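Local coordinates for protein polysaccharide Lyase Family 6 (Bacteroides cellulosilyticus, PDB 6QPS) that is a calcium-binding alginate lyase of polysaccharide lyase family 6, specific for mannuronic acid and found in a human gut bacterium, at residues I62-K67 with E97-E102. Residues are numbered along the deposited sequence; the frame is centred on the assembly and turned at random. Where two conformers were deposited one is given.
Sequences INFTGK and EYLQLE
Lys67 and Glu97 bring the two backbones together at one end of the contact, their CA atoms 4.8 Å apart in a single parallel bridge. Here Glu97 N donates to Gly66 O at 3.1 Å, in the carbonyl plane and with an N-H...O angle of 160°. The chain then turns sharply at Tyr98, and strand 99-102 runs at 133° to strand 62-67, with axes never nearer than 8.3 Å; side chains fill this separation. The case illustrates how a right-handed parallel beta-helix, the fold of family 6 lyases, fills its interior at a corner: strand 62-67 of one coil meets the neighbouring face of the next coil, just past its corner at Tyr98, and apolar residues point inward. The contact lies near the N-terminal end, away from the calcium site, and Leu38 of helix 31-40 also touches Phe64. A chi1 of -177°, which sets CG beside the carbonyl carbon, swings the Phe64 ring toward strand 99-102, where it meets Leu99 with a face and Leu101 with an edge. Leu99 CB sits over that face, a CH-pi contact 4.2 Å from the centroid, while Leu101 CD1 lies in the ring plane, 3.5 Å from Phe64 CD2. Placing an alanine here would probably open a gap between the strands, leaving both leucines without the ring that they grip from face and edge. The branches of Leu99 reach farther along the facing backbone: CD1 lies 3.5 Å from Phe64 O, and CD2 lies 3.7 Å from Gly66 O. Thr65 OG1 is hydrogen-bonded to Tyr95 O, at the end of the neighbouring strand 90-95.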
# COMPACT_ATOMS: atom_id res chain seq x y z
N ILE A 62 -4.22 -17.05 -20.19
CA ILE A 62 -4.48 -16.02 -21.19
C ILE A 62 -3.35 -15.00 -21.16
O ILE A 62 -2.91 -14.58 -20.08
CB ILE A 62 -5.87 -15.37 -20.99
CG1 ILE A 62 -6.09 -14.22 -21.97
CG2 ILE A 62 -6.04 -14.89 -19.55
CD1 ILE A 62 -7.53 -13.66 -21.95
N ASN A 63 -2.86 -14.64 -22.34
CA ASN A 63 -1.81 -13.65 -22.50
C ASN A 63 -2.36 -12.43 -23.21
O ASN A 63 -3.16 -12.55 -24.14
CB ASN A 63 -0.65 -14.23 -23.33
CG ASN A 63 -0.01 -15.45 -22.68
OD1 ASN A 63 0.25 -15.45 -21.48
ND2 ASN A 63 0.25 -16.48 -23.48
N PHE A 64 -1.91 -11.25 -22.79
CA PHE A 64 -2.21 -9.98 -23.45
C PHE A 64 -0.86 -9.39 -23.81
O PHE A 64 -0.10 -8.97 -22.93
CB PHE A 64 -2.98 -9.06 -22.51
CG PHE A 64 -3.41 -7.73 -23.11
CD1 PHE A 64 -3.41 -7.51 -24.49
CD2 PHE A 64 -3.80 -6.70 -22.27
CE1 PHE A 64 -3.81 -6.27 -25.00
CE2 PHE A 64 -4.21 -5.47 -22.78
CZ PHE A 64 -4.22 -5.27 -24.15
N THR A 65 -0.53 -9.39 -25.10
CA THR A 65 0.75 -8.89 -25.55
C THR A 65 0.60 -8.09 -26.83
O THR A 65 -0.34 -8.26 -27.60
CB THR A 65 1.78 -10.03 -25.72
OG1 THR A 65 3.09 -9.48 -25.94
CG2 THR A 65 1.43 -10.95 -26.87
N GLY A 66 1.56 -7.21 -27.05
CA GLY A 66 1.55 -6.35 -28.21
C GLY A 66 2.43 -5.15 -27.95
O GLY A 66 3.02 -5.00 -26.88
N LYS A 67 2.51 -4.28 -28.96
CA LYS A 67 3.27 -3.04 -28.83
C LYS A 67 2.43 -1.84 -29.26
O LYS A 67 2.37 -1.48 -30.44
CB LYS A 67 4.58 -3.10 -29.57
CG LYS A 67 5.46 -4.26 -29.16
CD LYS A 67 6.69 -4.39 -30.06
CE LYS A 67 6.31 -4.33 -31.54
NZ LYS A 67 5.91 -5.67 -32.05
N GLU A 97 4.33 -3.41 -24.54
CA GLU A 97 4.36 -1.99 -24.25
C GLU A 97 3.01 -1.35 -24.54
O GLU A 97 2.31 -1.74 -25.48
CB GLU A 97 5.40 -1.25 -25.11
CG GLU A 97 6.83 -1.72 -25.01
CD GLU A 97 7.64 -1.26 -26.20
OE1 GLU A 97 7.67 -0.04 -26.48
OE2 GLU A 97 8.24 -2.13 -26.86
N TYR A 98 2.69 -0.31 -23.78
CA TYR A 98 1.49 0.49 -24.00
C TYR A 98 0.24 -0.36 -24.22
O TYR A 98 -0.54 -0.16 -25.16
CB TYR A 98 1.71 1.51 -25.13
CG TYR A 98 2.75 2.56 -24.78
CD1 TYR A 98 2.41 3.69 -24.05
CD2 TYR A 98 4.08 2.42 -25.18
CE1 TYR A 98 3.36 4.66 -23.73
CE2 TYR A 98 5.04 3.38 -24.85
CZ TYR A 98 4.66 4.48 -24.12
OH TYR A 98 5.62 5.44 -23.82
N LEU A 99 0.01 -1.29 -23.29
CA LEU A 99 -1.20 -2.11 -23.24
C LEU A 99 -2.05 -1.64 -22.07
O LEU A 99 -1.51 -1.27 -21.02
CB LEU A 99 -0.83 -3.58 -23.03
CG LEU A 99 0.22 -4.14 -23.99
CD1 LEU A 99 0.53 -5.59 -23.61
CD2 LEU A 99 -0.24 -4.03 -25.41
N GLN A 100 -3.38 -1.62 -22.26
CA GLN A 100 -4.29 -1.06 -21.26
C GLN A 100 -5.51 -1.95 -21.09
O GLN A 100 -6.14 -2.35 -22.07
CB GLN A 100 -4.72 0.33 -21.73
CG GLN A 100 -5.40 1.22 -20.75
CD GLN A 100 -5.17 2.70 -21.11
OE1 GLN A 100 -4.03 3.15 -21.25
NE2 GLN A 100 -6.26 3.43 -21.28
N LEU A 101 -5.83 -2.26 -19.83
CA LEU A 101 -7.09 -2.89 -19.46
C LEU A 101 -7.98 -1.82 -18.84
O LEU A 101 -7.54 -1.09 -17.95
CB LEU A 101 -6.85 -3.96 -18.40
CG LEU A 101 -6.27 -5.30 -18.84
CD1 LEU A 101 -4.85 -5.16 -19.29
CD2 LEU A 101 -6.40 -6.31 -17.70
N GLU A 102 -9.25 -1.80 -19.25
CA GLU A 102 -10.19 -0.78 -18.79
C GLU A 102 -11.58 -1.35 -18.54
O GLU A 102 -12.14 -2.08 -19.37
CB GLU A 102 -10.42 0.34 -19.83
CG GLU A 102 -9.18 1.03 -20.40
CD GLU A 102 -9.55 2.06 -21.48
OE1 GLU A 102 -10.75 2.18 -21.84
OE2 GLU A 102 -8.63 2.71 -22.00